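Glyoxalase family protein, putative (Bacillus anthracis, PDB 2QQZ) is of unknown function but belongs to the glyoxalase/bleomycin resistance/dioxygenase superfamily, whose paired beta-alpha-beta-beta-beta modules often form metal-dependent active sites or small-molecule-binding pockets. Local coordinates at residues A28-T33 with C51-G56; I98-R103 with R108-D113. All blocks are in the same frame, centred on the assembly; numbering follows the deposited sequence.

Interaction 1 (A28-T33 with C51-G56); sequences AFYGET and CWFKCG. With SO4 (sulfate ion), chain C.
Tyr30 sets its CB squarely on one face of the Phe53 ring, 3.7 Å from the centroid and 9° off the ring normal, a CH-pi contact over the middle of the six-membered ring. The two aromatic planes are tilted by 30° but slid apart, their centroids 5.9 Å from each other, so it is the methylene and not the phenol that covers Phe53. Beyond CB the phenol runs on away from the strand, and its OH is hydrogen-bonded to Asp113. With CG of Phe53 anti to its carbonyl carbon (chi1 -59°), the ring lies against Tyr30 CB, and Phe53 CE1 comes 3.9 Å from Gly31 N. Helix 23-33 packs on the sheet of strands 51-55 and 58-64, one of two mixed sheets consistent with the beta-alpha-beta-beta-beta repeats of the glyoxalase fold; Ile60 touches both aromatic side chains. The helix closes in a wider pi-type turn: Ala28 O accepts Thr33 N and, from the opposite face of its carbonyl plane, Thr33 OG1 at 2.9 Å. Trp52, one residue before Phe53, stacks on His61 and directs NE1 to O1 of a sulfate, 2.9 Å away through a bent bond at the indole edge; Lys41 and Arg48 also hold this ion.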
loop_
_atom_site.group_PDB
_atom_site.type_symbol
_atom_site.label_atom_id
_atom_site.label_comp_id
_atom_site.label_asym_id
_atom_site.label_seq_id
_atom_site.Cartn_x
_atom_site.Cartn_y
_atom_site.Cartn_z
ATOM N N ALA A 28 14.203 -13.104 -4.948
ATOM C CA ALA A 28 14.543 -13.093 -6.363
ATOM C C ALA A 28 13.824 -11.953 -7.123
ATOM O O ALA A 28 14.425 -11.297 -7.994
ATOM C CB ALA A 28 14.296 -14.479 -7.012
ATOM N N PHE A 29 12.567 -11.673 -6.776
ATOM C CA PHE A 29 11.824 -10.686 -7.512
ATOM C C PHE A 29 11.973 -9.267 -6.934
ATOM O O PHE A 29 12.472 -8.360 -7.636
ATOM C CB PHE A 29 10.347 -11.075 -7.617
ATOM C CG PHE A 29 9.507 -10.053 -8.344
ATOM C CD1 PHE A 29 9.395 -10.087 -9.753
ATOM C CD2 PHE A 29 8.829 -9.074 -7.627
ATOM C CE1 PHE A 29 8.589 -9.158 -10.412
ATOM C CE2 PHE A 29 8.017 -8.145 -8.282
ATOM C CZ PHE A 29 7.918 -8.198 -9.683
ATOM N N TYR A 30 11.610 -9.086 -5.662
ATOM C CA TYR A 30 11.649 -7.766 -5.051
ATOM C C TYR A 30 13.057 -7.216 -4.903
ATOM O O TYR A 30 13.291 -5.995 -5.066
ATOM C CB TYR A 30 10.895 -7.770 -3.701
ATOM C CG TYR A 30 9.413 -7.822 -3.888
ATOM C CD1 TYR A 30 8.680 -6.669 -4.237
ATOM C CD2 TYR A 30 8.728 -9.030 -3.733
ATOM C CE1 TYR A 30 7.299 -6.729 -4.438
ATOM C CE2 TYR A 30 7.343 -9.106 -3.945
ATOM C CZ TYR A 30 6.636 -7.942 -4.303
ATOM O OH TYR A 30 5.257 -7.980 -4.479
ATOM N N GLY A 31 13.988 -8.129 -4.616
ATOM C CA GLY A 31 15.363 -7.795 -4.393
ATOM C C GLY A 31 16.136 -7.794 -5.691
ATOM O O GLY A 31 16.598 -6.735 -6.126
ATOM N N GLU A 32 16.294 -8.950 -6.319
ATOM C CA GLU A 32 17.143 -8.997 -7.503
ATOM C C GLU A 32 16.519 -8.282 -8.713
ATOM O O GLU A 32 17.123 -7.357 -9.278
ATOM C CB GLU A 32 17.585 -10.426 -7.844
ATOM C CG GLU A 32 18.825 -10.906 -7.076
ATOM C CD GLU A 32 20.042 -9.981 -7.217
ATOM O OE1 GLU A 32 20.645 -9.873 -8.308
ATOM O OE2 GLU A 32 20.398 -9.363 -6.201
ATOM N N THR A 33 15.302 -8.672 -9.067
ATOM C CA THR A 33 14.706 -8.243 -10.315
ATOM C C THR A 33 14.368 -6.767 -10.327
ATOM O O THR A 33 14.735 -6.037 -11.272
ATOM C CB THR A 33 13.446 -9.059 -10.612
ATOM O OG1 THR A 33 13.809 -10.452 -10.675
ATOM C CG2 THR A 33 12.826 -8.635 -11.967
ATOM N N CYS A 51 9.723 -11.465 4.212
ATOM C CA CYS A 51 10.843 -10.553 4.106
ATOM C C CYS A 51 10.409 -9.122 3.898
ATOM O O CYS A 51 9.269 -8.856 3.505
ATOM C CB CYS A 51 11.865 -10.991 3.056
ATOM S SG CYS A 51 11.326 -12.082 1.787
ATOM N N TRP A 52 11.341 -8.200 4.183
ATOM C CA TRP A 52 11.112 -6.765 4.119
ATOM C C TRP A 52 12.100 -6.171 3.146
ATOM O O TRP A 52 13.249 -6.598 3.102
ATOM C CB TRP A 52 11.358 -6.135 5.494
ATOM C CG TRP A 52 10.279 -6.472 6.534
ATOM C CD1 TRP A 52 9.307 -7.425 6.424
ATOM C CD2 TRP A 52 10.078 -5.832 7.815
ATOM N NE1 TRP A 52 8.494 -7.420 7.535
ATOM C CE2 TRP A 52 8.966 -6.489 8.436
ATOM C CE3 TRP A 52 10.768 -4.809 8.526
ATOM C CZ2 TRP A 52 8.483 -6.134 9.734
ATOM C CZ3 TRP A 52 10.288 -4.438 9.806
ATOM C CH2 TRP A 52 9.155 -5.103 10.392
ATOM N N PHE A 53 11.650 -5.176 2.385
ATOM C CA PHE A 53 12.508 -4.532 1.383
ATOM C C PHE A 53 12.316 -3.038 1.547
ATOM O O PHE A 53 11.236 -2.605 1.903
ATOM C CB PHE A 53 12.207 -4.991 -0.047
ATOM C CG PHE A 53 12.369 -6.458 -0.234
ATOM C CD1 PHE A 53 13.587 -6.988 -0.638
ATOM C CD2 PHE A 53 11.313 -7.328 0.054
ATOM C CE1 PHE A 53 13.757 -8.356 -0.768
ATOM C CE2 PHE A 53 11.468 -8.709 -0.061
ATOM C CZ PHE A 53 12.686 -9.220 -0.479
ATOM N N LYS A 54 13.396 -2.279 1.375
ATOM C CA LYS A 54 13.380 -0.826 1.463
ATOM C C LYS A 54 12.993 -0.185 0.123
ATOM O O LYS A 54 13.516 -0.588 -0.902
ATOM C CB LYS A 54 14.811 -0.392 1.823
ATOM C CG LYS A 54 14.974 1.087 2.057
ATOM C CD LYS A 54 16.453 1.490 2.226
ATOM C CE LYS A 54 16.561 2.992 2.015
ATOM N NZ LYS A 54 15.851 3.675 3.145
ATOM N N CYS A 55 12.082 0.797 0.129
ATOM C CA CYS A 55 11.864 1.698 -1.028
ATOM C C CYS A 55 11.834 3.161 -0.575
ATOM O O CYS A 55 10.801 3.637 -0.047
ATOM C CB CYS A 55 10.575 1.346 -1.788
ATOM S SG CYS A 55 9.169 0.876 -0.775
ATOM N N GLY A 56 12.956 3.879 -0.702
ATOM C CA GLY A 56 12.937 5.254 -0.281
ATOM C C GLY A 56 12.649 5.309 1.192
ATOM O O GLY A 56 13.187 4.498 1.965
HETATM S S SO4 C . 5.313 -9.242 9.462
HETATM O O1 SO4 C . 6.113 -8.080 9.032
HETATM O O2 SO4 C . 6.094 -10.239 10.226
HETATM O O3 SO4 C . 4.813 -9.879 8.234
HETATM O O4 SO4 C . 4.227 -8.786 10.320
#

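Interaction 2 (I98-R103 with R108-D113)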
loop_
_atom_site.group_PDB
_atom_site.type_symbol
_atom_site.label_atom_id
_atom_site.label_comp_id
_atom_site.label_asym_id
_atom_site.label_seq_id
_atom_site.Cartn_x
_atom_site.Cartn_y
_atom_site.Cartn_z
ATOM N N ILE A 98 2.410 -4.572 -18.178
ATOM C CA ILE A 98 1.132 -4.168 -18.709
ATOM C C ILE A 98 1.042 -2.661 -18.566
ATOM O O ILE A 98 0.855 -2.139 -17.466
ATOM C CB ILE A 98 -0.065 -4.842 -17.982
ATOM C CG1 ILE A 98 0.010 -6.369 -18.129
ATOM C CG2 ILE A 98 -1.424 -4.283 -18.530
ATOM C CD1 ILE A 98 -1.026 -7.078 -17.346
ATOM N N ASP A 99 1.164 -1.969 -19.697
ATOM C CA ASP A 99 1.173 -0.500 -19.730
ATOM C C ASP A 99 -0.225 0.017 -19.389
ATOM O O ASP A 99 -1.217 -0.709 -19.548
ATOM C CB ASP A 99 1.624 0.001 -21.104
ATOM C CG ASP A 99 3.111 -0.208 -21.341
ATOM O OD1 ASP A 99 3.962 0.167 -20.499
ATOM O OD2 ASP A 99 3.446 -0.758 -22.417
ATOM N N ASP A 100 -0.305 1.254 -18.901
ATOM C CA ASP A 100 -1.588 1.890 -18.677
ATOM C C ASP A 100 -1.547 3.363 -19.100
ATOM O O ASP A 100 -0.684 4.121 -18.637
ATOM C CB ASP A 100 -1.979 1.802 -17.209
ATOM C CG ASP A 100 -3.381 2.287 -16.980
ATOM O OD1 ASP A 100 -3.647 3.509 -17.135
ATOM O OD2 ASP A 100 -4.211 1.419 -16.689
ATOM N N HIS A 101 -2.453 3.759 -19.991
ATOM C CA HIS A 101 -2.398 5.076 -20.568
ATOM C C HIS A 101 -3.541 5.961 -20.145
ATOM O O HIS A 101 -3.734 6.999 -20.750
ATOM C CB HIS A 101 -2.359 4.970 -22.115
ATOM C CG HIS A 101 -1.230 4.125 -22.602
ATOM N ND1 HIS A 101 0.058 4.598 -22.696
ATOM C CD2 HIS A 101 -1.175 2.819 -22.950
ATOM C CE1 HIS A 101 0.856 3.627 -23.096
ATOM N NE2 HIS A 101 0.134 2.538 -23.264
ATOM N N ALA A 102 -4.301 5.576 -19.125
ATOM C CA ALA A 102 -5.541 6.310 -18.840
ATOM C C ALA A 102 -5.286 7.659 -18.161
ATOM O O ALA A 102 -6.062 8.571 -18.301
ATOM C CB ALA A 102 -6.503 5.447 -18.026
ATOM N N ARG A 103 -4.152 7.783 -17.474
ATOM C CA ARG A 103 -3.800 8.967 -16.691
ATOM C C ARG A 103 -2.634 9.627 -17.455
ATOM O O ARG A 103 -1.494 9.158 -17.382
ATOM C CB ARG A 103 -3.421 8.490 -15.276
ATOM C CG ARG A 103 -3.502 9.554 -14.217
ATOM C CD ARG A 103 -2.964 9.069 -12.874
ATOM N NE ARG A 103 -2.485 10.248 -12.158
ATOM C CZ ARG A 103 -1.930 10.239 -10.979
ATOM N NH1 ARG A 103 -1.747 9.092 -10.309
ATOM N NH2 ARG A 103 -1.546 11.401 -10.468
ATOM N N ARG A 108 2.967 4.890 -16.549
ATOM C CA ARG A 108 2.871 3.841 -15.548
ATOM C C ARG A 108 2.563 2.497 -16.148
ATOM O O ARG A 108 2.066 2.386 -17.270
ATOM C CB ARG A 108 1.802 4.220 -14.536
ATOM C CG ARG A 108 0.409 4.167 -15.084
ATOM C CD ARG A 108 -0.530 4.594 -14.022
ATOM N NE ARG A 108 -1.868 4.661 -14.633
ATOM C CZ ARG A 108 -3.020 4.758 -13.968
ATOM N NH1 ARG A 108 -3.037 4.818 -12.636
ATOM N NH2 ARG A 108 -4.146 4.822 -14.657
ATOM N N PHE A 109 2.836 1.460 -15.387
ATOM C CA PHE A 109 2.596 0.100 -15.859
ATOM C C PHE A 109 2.503 -0.844 -14.664
ATOM O O PHE A 109 2.983 -0.510 -13.538
ATOM C CB PHE A 109 3.693 -0.351 -16.838
ATOM C CG PHE A 109 5.073 -0.500 -16.229
ATOM C CD1 PHE A 109 5.465 -1.703 -15.650
ATOM C CD2 PHE A 109 5.979 0.554 -16.251
ATOM C CE1 PHE A 109 6.731 -1.859 -15.131
ATOM C CE2 PHE A 109 7.268 0.425 -15.705
ATOM C CZ PHE A 109 7.639 -0.762 -15.131
ATOM N N TYR A 110 1.925 -2.026 -14.903
ATOM C CA TYR A 110 1.748 -3.017 -13.839
ATOM C C TYR A 110 2.596 -4.212 -14.171
ATOM O O TYR A 110 2.831 -4.522 -15.334
ATOM C CB TYR A 110 0.301 -3.481 -13.762
ATOM C CG TYR A 110 -0.700 -2.378 -13.738
ATOM C CD1 TYR A 110 -0.734 -1.479 -12.671
ATOM C CD2 TYR A 110 -1.669 -2.259 -14.733
ATOM C CE1 TYR A 110 -1.662 -0.451 -12.619
ATOM C CE2 TYR A 110 -2.636 -1.227 -14.672
ATOM C CZ TYR A 110 -2.602 -0.329 -13.629
ATOM O OH TYR A 110 -3.526 0.707 -13.503
ATOM N N VAL A 111 3.022 -4.900 -13.131
ATOM C CA VAL A 111 3.586 -6.229 -13.247
ATOM C C VAL A 111 2.907 -7.079 -12.164
ATOM O O VAL A 111 2.279 -6.543 -11.242
ATOM C CB VAL A 111 5.119 -6.219 -13.055
ATOM C CG1 VAL A 111 5.757 -5.188 -13.940
ATOM C CG2 VAL A 111 5.481 -5.914 -11.606
ATOM N N SER A 112 3.032 -8.384 -12.273
ATOM C CA SER A 112 2.657 -9.308 -11.210
ATOM C C SER A 112 3.937 -9.825 -10.540
ATOM O O SER A 112 4.918 -10.173 -11.207
ATOM C CB SER A 112 1.875 -10.502 -11.770
ATOM O OG SER A 112 0.620 -10.062 -12.306
ATOM N N ASP A 113 3.948 -9.912 -9.223
ATOM C CA ASP A 113 5.106 -10.567 -8.567
ATOM C C ASP A 113 4.963 -12.101 -8.774
ATOM O O ASP A 113 4.006 -12.548 -9.430
ATOM C CB ASP A 113 5.262 -10.175 -7.073
ATOM C CG ASP A 113 4.149 -10.749 -6.164
ATOM O OD1 ASP A 113 3.399 -11.663 -6.611
ATOM O OD2 ASP A 113 4.072 -10.323 -4.982
HETATM O O HOH W 1 -1.451 6.504 -17.333
HETATM O O HOH W 2 1.985 4.806 -19.377
HETATM O O HOH W 3 -0.498 6.296 -10.981
#
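The guanidinium of Arg108 is covered on both faces: Arg103 CB lies 3.7 Å above one, offset toward the rim, and Tyr110 OH stands over the centre of the other. At its edge Asp100 OD1 receives Arg108 NH2 at 2.8 Å in a salt bridge, with a weaker bond from NE. Carboxylate and guanidinium stand 82° apart, so NH2 meets OD1 from above the carboxylate plane rather than in a flat, two-pronged pairing. Ala102 N reaches Asp100 OD1 from the opposite face at 2.9 Å, forming an Asx turn; gripped from both faces of its plane, this oxygen limits the carboxylate's rotation. Asp100 has CG anti to its backbone N (chi1 -172°), which runs its side chain beside that of Arg108 in the same sense. A water joins Asp100 O to Arg108 N.

The backbones form an antiparallel beta hairpin. Ile98 and Tyr110 are a hydrogen-bonded pair, with Ile98 N to Tyr110 O at 2.9 Å and Tyr110 N to Ile98 O at 2.8 Å. Asp99 and Phe109 follow as a non-hydrogen-bonded pair whose side chains lie on the other face of the sheet from Asp100, Arg108 and Tyr110; there Asp99 OD1 comes 3.7 Å from Phe109 CB and makes a salt bridge to Lys87. Phe109 packs against helix 83-92, on Ile83, Phe86 and Leu90; on the other side of the sheet the Tyr110 ring meets that of His75 steeply and makes a cation-pi contact with Arg118 of strand 118-124, which flanks strand 106-112 across from strand 98-100.

Overall arrangement
Interaction 1 is a buried helix-on-sheet contact, its centre about 8 Å from the centre of the chain, apolar and without a hydrogen bond between its two segments. Interaction 2, its centre about 13 Å from the same point, is only partly buried: it pairs strand 98-100, at the edge of its sheet within this chain, with its neighbour through backbone bonds, a salt bridge and water. They belong to different four-stranded sheets, both with strand order 1-4-3-2, yet they touch directly. Phe29 of 28-33 packs on Val111 and Asp113 of 108-113, and the Tyr30-Asp113 hydrogen bond ties the two together. Both also meet the second subunit: Trp52 of one chain packs on Arg103 of the other.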